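Putative TetR-family transcriptional regulator (Streptomyces coelicolor, PDB 2HXO) probably binds regulatory DNA through a helix-turn-helix motif and controls transcription, as other TetR-family regulators do. Local coordinates at residues Ser86-Val91 / Gln137-Pro142; Arg127-Leu132 / His145-Ser150. One frame throughout, in Å; residues are numbered along the deposited sequence.

Contact 1 and contact 2 lie about 10 Å apart between centres, on the same side of the chain's centre. Both use helix 124-138. Contact 2 joins its middle to the start of helix 146-166, and contact 1 joins its C-terminal end to the start of helix 87-104. Along the chain the segments alternate: 86-91, 127-132, 137-142, 145-150. The chain passes from contact 1 to contact 2 through the turn after helix 124-138, where W146 NE1 probably bonds to V141 O (2.7 Å). Contact 1 is at the surface and contact 2 is buried. Together they join three helices of the all-helical C-terminal domain. The second subunit lies chiefly against contact 2.

Contact 1: Ser86-Val91 / Gln137-Pro142; sequences SPQDAV and QAMGVP
The flat amide of Q88 has the side chain of M139, a selenomethionine, lying over one face. M139 CE sits above the nitrogen end, 3.6 Å from Q88 NE2. M139 SE lies over the middle of the group, 4.1 Å from Q88 CD. M139 CG lies over the outer rim of the amide, between OE1 and NE2, 4.0 Å from Q88 OE1. A bend about CB-CG (chi2 86°) folds the Q88 chain back so that the amide lies against the selenomethionine. The P87 ring comes in beside it through its CB-CG side. P87 CG touches the A138 methyl, 3.6 Å from A138 CB, while P87 CB rests on M139 CG at 3.7 Å. M139 thus rests against both P87 and Q88, and all of these contacts are van der Waals. Helix 214-230 adds T230, which touches both Q88 and M139, and I229, which touches M139. With an alanine here instead of Q88 the amide is gone, and SE and CE of M139 would probably lose their cover on that side, though I229 and T230 would still pack on the residue.

Both segments are helix ends. S86 is the N-cap of helix 87-104 and forms a capping box with D89: S86 N donates to D89 OD2 at 3.0 Å, and D89 N returns a weak bond to S86 OG. Past the end of helix 124-138, G140 takes a positive phi of 78° and closes a Schellman motif, with G140 N bonded to Q137 O at 2.9 Å. The arrangement is a capping box packed near a Schellman motif, joining two helix ends at the surface of a TetR C-terminal domain.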
ATOM      1  N   SER A  86     -23.304  11.370   4.384  1.00 34.28           N
ATOM      2  CA  SER A  86     -22.534  12.209   5.280  1.00 34.25           C
ATOM      3  C   SER A  86     -21.119  12.269   4.690  1.00 32.68           C
ATOM      4  O   SER A  86     -20.833  11.626   3.687  1.00 30.45           O
ATOM      5  CB  SER A  86     -22.483  11.552   6.651  1.00 34.99           C
ATOM      6  OG  SER A  86     -21.670  10.400   6.620  1.00 36.38           O
ATOM      7  N   PRO A  87     -20.220  13.052   5.304  1.00 32.50           N
ATOM      8  CA  PRO A  87     -18.852  13.141   4.784  1.00 31.48           C
ATOM      9  C   PRO A  87     -18.180  11.781   4.823  1.00 31.07           C
ATOM     10  O   PRO A  87     -17.429  11.422   3.921  1.00 29.71           O
ATOM     11  CB  PRO A  87     -18.201  14.141   5.725  1.00 31.32           C
ATOM     12  CG  PRO A  87     -19.352  15.074   6.005  1.00 33.09           C
ATOM     13  CD  PRO A  87     -20.463  14.102   6.305  1.00 30.41           C
ATOM     14  N   GLN A  88     -18.475  11.024   5.874  1.00 31.97           N
ATOM     15  CA  GLN A  88     -17.903   9.696   6.042  1.00 33.78           C
ATOM     16  C   GLN A  88     -18.322   8.733   4.934  1.00 34.56           C
ATOM     17  O   GLN A  88     -17.492   7.949   4.450  1.00 34.50           O
ATOM     18  CB  GLN A  88     -18.256   9.137   7.427  1.00 33.60           C
ATOM     19  CG  GLN A  88     -17.446   9.772   8.568  1.00 31.82           C
ATOM     20  CD  GLN A  88     -18.046  11.074   9.121  1.00 35.04           C
ATOM     21  OE1 GLN A  88     -18.797  11.781   8.436  1.00 33.66           O
ATOM     22  NE2 GLN A  88     -17.700  11.398  10.368  1.00 32.33           N
ATOM     23  N   ASP A  89     -19.595   8.799   4.532  1.00 34.34           N
ATOM     24  CA  ASP A  89     -20.115   7.958   3.458  1.00 33.30           C
ATOM     25  C   ASP A  89     -19.436   8.338   2.160  1.00 33.25           C
ATOM     26  O   ASP A  89     -19.068   7.470   1.369  1.00 33.44           O
ATOM     27  CB  ASP A  89     -21.624   8.155   3.259  1.00 33.14           C
ATOM     28  CG  ASP A  89     -22.427   7.706   4.433  1.00 32.62           C
ATOM     29  OD1 ASP A  89     -22.182   6.587   4.900  1.00 35.35           O
ATOM     30  OD2 ASP A  89     -23.311   8.460   4.891  1.00 33.86           O
ATOM     31  N   ALA A  90     -19.299   9.643   1.934  1.00 32.03           N
ATOM     32  CA  ALA A  90     -18.680  10.134   0.722  1.00 32.63           C
ATOM     33  C   ALA A  90     -17.240   9.601   0.635  1.00 34.38           C
ATOM     34  O   ALA A  90     -16.795   9.155  -0.421  1.00 35.83           O
ATOM     35  CB  ALA A  90     -18.711  11.652   0.700  1.00 32.51           C
ATOM     36  N   VAL A  91     -16.520   9.616   1.752  1.00 33.40           N
ATOM     37  CA  VAL A  91     -15.159   9.103   1.736  1.00 33.32           C
ATOM     38  C   VAL A  91     -15.182   7.611   1.386  1.00 33.81           C
ATOM     39  O   VAL A  91     -14.329   7.125   0.637  1.00 33.95           O
ATOM     40  CB  VAL A  91     -14.450   9.329   3.096  1.00 30.91           C
ATOM     41  CG1 VAL A  91     -13.192   8.505   3.161  1.00 27.48           C
ATOM     42  CG2 VAL A  91     -14.128  10.810   3.264  1.00 28.25           C
ATOM     43  N   GLN A 137     -12.793  18.523   5.650  1.00 30.70           N
ATOM     44  CA  GLN A 137     -13.195  19.855   6.096  1.00 33.76           C
ATOM     45  C   GLN A 137     -14.641  19.800   6.610  1.00 32.71           C
ATOM     46  O   GLN A 137     -14.958  20.372   7.644  1.00 33.59           O
ATOM     47  CB  GLN A 137     -13.123  20.866   4.947  1.00 35.06           C
ATOM     48  CG  GLN A 137     -11.784  20.967   4.262  1.00 37.44           C
ATOM     49  CD  GLN A 137     -11.769  22.044   3.190  1.00 38.20           C
ATOM     50  OE1 GLN A 137     -12.500  21.969   2.207  1.00 37.52           O
ATOM     51  NE2 GLN A 137     -10.936  23.062   3.387  1.00 40.93           N
ATOM     52  N   ALA A 138     -15.514  19.099   5.899  1.00 32.54           N
ATOM     53  CA  ALA A 138     -16.910  19.006   6.330  1.00 32.86           C
ATOM     54  C   ALA A 138     -17.001  18.329   7.704  1.00 32.84           C
ATOM     55  O   ALA A 138     -17.944  18.551   8.457  1.00 31.04           O
ATOM     56  CB  ALA A 138     -17.732  18.229   5.296  1.00 32.27           C
HETATM   57  N   MSE A 139     -16.010  17.505   8.025  1.00 32.69           N
HETATM   58  CA  MSE A 139     -15.990  16.806   9.302  1.00 33.97           C
HETATM   59  C   MSE A 139     -15.521  17.700  10.456  1.00 34.47           C
HETATM   60  O   MSE A 139     -15.433  17.260  11.603  1.00 32.74           O
HETATM   61  CB  MSE A 139     -15.101  15.569   9.203  1.00 33.97           C
HETATM   62  CG  MSE A 139     -15.752  14.426   8.477  1.00 33.05           C
HETATM   63 SE   MSE A 139     -14.573  12.987   7.994  1.00 36.21          SE
HETATM   64  CE  MSE A 139     -14.227  12.277   9.729  1.00 31.22           C
ATOM     65  N   GLY A 140     -15.221  18.956  10.157  1.00 34.39           N
ATOM     66  CA  GLY A 140     -14.788  19.861  11.211  1.00 36.19           C
ATOM     67  C   GLY A 140     -13.337  19.688  11.657  1.00 36.06           C
ATOM     68  O   GLY A 140     -12.977  20.031  12.780  1.00 34.41           O
ATOM     69  N   VAL A 141     -12.506  19.129  10.790  1.00 36.10           N
ATOM     70  CA  VAL A 141     -11.102  18.932  11.118  1.00 37.44           C
ATOM     71  C   VAL A 141     -10.344  20.267  11.046  1.00 37.82           C
ATOM     72  O   VAL A 141     -10.402  20.968  10.040  1.00 37.26           O
ATOM     73  CB  VAL A 141     -10.434  17.939  10.135  1.00 37.02           C
ATOM     74  CG1 VAL A 141      -8.916  17.898  10.377  1.00 32.53           C
ATOM     75  CG2 VAL A 141     -11.062  16.547  10.271  1.00 34.35           C
ATOM     76  N   PRO A 142      -9.627  20.634  12.119  1.00 38.91           N
ATOM     77  CA  PRO A 142      -8.878  21.900  12.098  1.00 40.00           C
ATOM     78  C   PRO A 142      -8.002  21.947  10.853  1.00 40.47           C
ATOM     79  O   PRO A 142      -7.489  20.917  10.403  1.00 38.96           O
ATOM     80  CB  PRO A 142      -8.062  21.843  13.389  1.00 37.98           C
ATOM     81  CG  PRO A 142      -8.979  21.098  14.317  1.00 38.20           C
ATOM     82  CD  PRO A 142      -9.504  19.965  13.426  1.00 37.11           C
TER

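Contact 2: Arg127-Leu132 / His145-Ser150; sequences RIFESL and HWFTAS
F129 reaches from helix 124-138 to the first turn of helix 146-166 and meets F147 and S150. From CB, a chi1 of -96°, off the usual staggered values, swings CG and the ring toward helix 146-166. CD2 is the first ring atom to touch, 3.9 Å from S150 CB. CE2 comes next and touches twice: it lies 3.6 Å from F147 CE1 and 3.9 Å from S150 CB. At the tip, CZ still grazes F147 CE1. The planes of the two rings are inclined by only 27°, yet the rings meet corner to corner with little overlap, their centroids 5.6 Å apart.

S150 presents its CB to the F129 ring. With OG beside the backbone N, the hydroxyl of this buried residue donates to W146 O at 2.8 Å, inside its own helix. W146 O also accepts from S150 N. One turn on from F129, L132 CD1 packs on S150 O at 3.9 Å. S151 and M154 of helix 146-166 also pack on F129.

The second subunit is close by: its H212 stacks edge-to-face on F147, and its F201 packs on S150. The helix segments cross at 105°, with axes 10.3 Å apart. This is steep helix-helix packing in the core of a TetR-type C-terminal domain, next to the subunit interface.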
ATOM      1  N   ARG A 127      -6.843  15.189  -7.703  1.00 40.40           N
ATOM      2  CA  ARG A 127      -8.286  14.963  -7.775  1.00 40.57           C
ATOM      3  C   ARG A 127      -8.786  14.053  -6.634  1.00 39.60           C
ATOM      4  O   ARG A 127      -9.870  14.264  -6.094  1.00 39.39           O
ATOM      5  CB  ARG A 127      -8.652  14.395  -9.149  1.00 39.04           C
ATOM      6  CG  ARG A 127      -8.570  15.465 -10.220  1.00 40.87           C
ATOM      7  CD  ARG A 127      -8.651  14.929 -11.634  1.00 40.33           C
ATOM      8  NE  ARG A 127      -8.822  16.033 -12.572  1.00 42.08           N
ATOM      9  CZ  ARG A 127      -8.530  15.982 -13.870  1.00 41.67           C
ATOM     10  NH1 ARG A 127      -8.044  14.871 -14.407  1.00 37.62           N
ATOM     11  NH2 ARG A 127      -8.707  17.059 -14.627  1.00 40.46           N
ATOM     12  N   ILE A 128      -7.984  13.061  -6.264  1.00 38.83           N
ATOM     13  CA  ILE A 128      -8.342  12.163  -5.174  1.00 39.27           C
ATOM     14  C   ILE A 128      -8.260  12.983  -3.903  1.00 37.89           C
ATOM     15  O   ILE A 128      -9.137  12.930  -3.051  1.00 36.47           O
ATOM     16  CB  ILE A 128      -7.354  10.983  -5.008  1.00 39.00           C
ATOM     17  CG1 ILE A 128      -7.248  10.188  -6.300  1.00 40.91           C
ATOM     18  CG2 ILE A 128      -7.815  10.099  -3.866  1.00 36.58           C
ATOM     19  CD1 ILE A 128      -8.584   9.728  -6.821  1.00 44.53           C
ATOM     20  N   PHE A 129      -7.180  13.743  -3.784  1.00 38.07           N
ATOM     21  CA  PHE A 129      -6.986  14.570  -2.613  1.00 38.11           C
ATOM     22  C   PHE A 129      -8.071  15.622  -2.445  1.00 38.14           C
ATOM     23  O   PHE A 129      -8.467  15.928  -1.328  1.00 36.57           O
ATOM     24  CB  PHE A 129      -5.602  15.215  -2.631  1.00 39.41           C
ATOM     25  CG  PHE A 129      -4.589  14.451  -1.827  1.00 41.55           C
ATOM     26  CD1 PHE A 129      -3.854  13.408  -2.407  1.00 42.54           C
ATOM     27  CD2 PHE A 129      -4.424  14.719  -0.470  1.00 41.05           C
ATOM     28  CE1 PHE A 129      -2.968  12.643  -1.647  1.00 43.12           C
ATOM     29  CE2 PHE A 129      -3.541  13.959   0.308  1.00 43.36           C
ATOM     30  CZ  PHE A 129      -2.810  12.917  -0.279  1.00 43.65           C
ATOM     31  N   GLU A 130      -8.567  16.168  -3.549  1.00 38.42           N
ATOM     32  CA  GLU A 130      -9.633  17.160  -3.466  1.00 38.59           C
ATOM     33  C   GLU A 130     -10.906  16.468  -2.959  1.00 38.34           C
ATOM     34  O   GLU A 130     -11.614  16.999  -2.124  1.00 38.58           O
ATOM     35  CB  GLU A 130      -9.889  17.775  -4.842  1.00 38.57           C
ATOM     36  CG  GLU A 130     -10.881  18.930  -4.861  1.00 37.00           C
ATOM     37  CD  GLU A 130     -10.374  20.184  -4.155  1.00 36.23           C
ATOM     38  OE1 GLU A 130      -9.154  20.396  -4.089  1.00 34.55           O
ATOM     39  OE2 GLU A 130     -11.206  20.979  -3.685  1.00 37.23           O
ATOM     40  N   SER A 131     -11.177  15.276  -3.476  1.00 38.30           N
ATOM     41  CA  SER A 131     -12.350  14.505  -3.089  1.00 38.74           C
ATOM     42  C   SER A 131     -12.345  14.185  -1.595  1.00 38.92           C
ATOM     43  O   SER A 131     -13.354  14.371  -0.918  1.00 40.63           O
ATOM     44  CB  SER A 131     -12.402  13.193  -3.876  1.00 39.58           C
ATOM     45  OG  SER A 131     -12.434  13.431  -5.269  1.00 39.54           O
ATOM     46  N   LEU A 132     -11.218  13.689  -1.090  1.00 38.51           N
ATOM     47  CA  LEU A 132     -11.102  13.346   0.320  1.00 36.04           C
ATOM     48  C   LEU A 132     -11.082  14.599   1.200  1.00 35.38           C
ATOM     49  O   LEU A 132     -11.795  14.665   2.208  1.00 34.03           O
ATOM     50  CB  LEU A 132      -9.841  12.514   0.554  1.00 33.45           C
ATOM     51  CG  LEU A 132      -9.735  11.203  -0.241  1.00 33.90           C
ATOM     52  CD1 LEU A 132      -8.340  10.586  -0.047  1.00 31.01           C
ATOM     53  CD2 LEU A 132     -10.813  10.243   0.198  1.00 28.84           C
ATOM     54  N   HIS A 145      -4.719  20.066  10.276  1.00 41.11           N
ATOM     55  CA  HIS A 145      -4.683  18.632  10.025  1.00 39.07           C
ATOM     56  C   HIS A 145      -5.309  18.194   8.708  1.00 38.76           C
ATOM     57  O   HIS A 145      -5.402  16.994   8.439  1.00 37.02           O
ATOM     58  CB  HIS A 145      -5.354  17.891  11.175  1.00 38.87           C
ATOM     59  CG  HIS A 145      -4.726  18.158  12.506  1.00 38.71           C
ATOM     60  ND1 HIS A 145      -3.456  17.723  12.832  1.00 37.23           N
ATOM     61  CD2 HIS A 145      -5.187  18.827  13.589  1.00 38.56           C
ATOM     62  CE1 HIS A 145      -3.167  18.113  14.061  1.00 39.84           C
ATOM     63  NE2 HIS A 145      -4.198  18.784  14.542  1.00 39.38           N
ATOM     64  N   TRP A 146      -5.719  19.149   7.877  1.00 38.97           N
ATOM     65  CA  TRP A 146      -6.357  18.801   6.598  1.00 39.44           C
ATOM     66  C   TRP A 146      -5.514  17.877   5.730  1.00 39.48           C
ATOM     67  O   TRP A 146      -6.027  16.906   5.161  1.00 38.96           O
ATOM     68  CB  TRP A 146      -6.690  20.046   5.768  1.00 37.98           C
ATOM     69  CG  TRP A 146      -7.786  20.907   6.302  1.00 37.22           C
ATOM     70  CD1 TRP A 146      -8.597  20.643   7.368  1.00 38.09           C
ATOM     71  CD2 TRP A 146      -8.142  22.216   5.840  1.00 37.98           C
ATOM     72  NE1 TRP A 146      -9.429  21.719   7.613  1.00 39.19           N
ATOM     73  CE2 TRP A 146      -9.171  22.698   6.689  1.00 38.81           C
ATOM     74  CE3 TRP A 146      -7.689  23.034   4.791  1.00 39.38           C
ATOM     75  CZ2 TRP A 146      -9.752  23.966   6.527  1.00 39.93           C
ATOM     76  CZ3 TRP A 146      -8.270  24.307   4.625  1.00 40.69           C
ATOM     77  CH2 TRP A 146      -9.289  24.757   5.493  1.00 41.27           C
ATOM     78  N   PHE A 147      -4.220  18.173   5.621  1.00 39.75           N
ATOM     79  CA  PHE A 147      -3.352  17.350   4.795  1.00 37.91           C
ATOM     80  C   PHE A 147      -3.042  16.024   5.459  1.00 36.61           C
ATOM     81  O   PHE A 147      -3.013  14.977   4.806  1.00 34.01           O
ATOM     82  CB  PHE A 147      -2.043  18.070   4.472  1.00 41.96           C
ATOM     83  CG  PHE A 147      -1.245  17.385   3.393  1.00 42.73           C
ATOM     84  CD1 PHE A 147      -1.819  17.141   2.138  1.00 44.28           C
ATOM     85  CD2 PHE A 147       0.055  16.948   3.633  1.00 43.01           C
ATOM     86  CE1 PHE A 147      -1.105  16.463   1.127  1.00 45.10           C
ATOM     87  CE2 PHE A 147       0.782  16.271   2.637  1.00 43.95           C
ATOM     88  CZ  PHE A 147       0.195  16.026   1.377  1.00 44.95           C
ATOM     89  N   THR A 148      -2.814  16.071   6.767  1.00 34.93           N
ATOM     90  CA  THR A 148      -2.510  14.867   7.516  1.00 34.82           C
ATOM     91  C   THR A 148      -3.662  13.865   7.398  1.00 33.46           C
ATOM     92  O   THR A 148      -3.461  12.701   7.032  1.00 30.53           O
ATOM     93  CB  THR A 148      -2.258  15.195   9.010  1.00 35.87           C
ATOM     94  OG1 THR A 148      -1.186  16.132   9.118  1.00 37.18           O
ATOM     95  CG2 THR A 148      -1.879  13.951   9.776  1.00 35.10           C
ATOM     96  N   ALA A 149      -4.872  14.326   7.702  1.00 33.09           N
ATOM     97  CA  ALA A 149      -6.047  13.472   7.639  1.00 33.36           C
ATOM     98  C   ALA A 149      -6.260  12.922   6.230  1.00 33.99           C
ATOM     99  O   ALA A 149      -6.508  11.732   6.040  1.00 34.91           O
ATOM    100  CB  ALA A 149      -7.265  14.245   8.094  1.00 32.70           C
ATOM    101  N   SER A 150      -6.135  13.786   5.235  1.00 34.82           N
ATOM    102  CA  SER A 150      -6.329  13.370   3.850  1.00 36.20           C
ATOM    103  C   SER A 150      -5.304  12.360   3.378  1.00 35.71           C
ATOM    104  O   SER A 150      -5.655  11.389   2.695  1.00 35.35           O
ATOM    105  CB  SER A 150      -6.300  14.587   2.931  1.00 38.53           C
ATOM    106  OG  SER A 150      -7.401  15.431   3.216  1.00 43.51           O
TER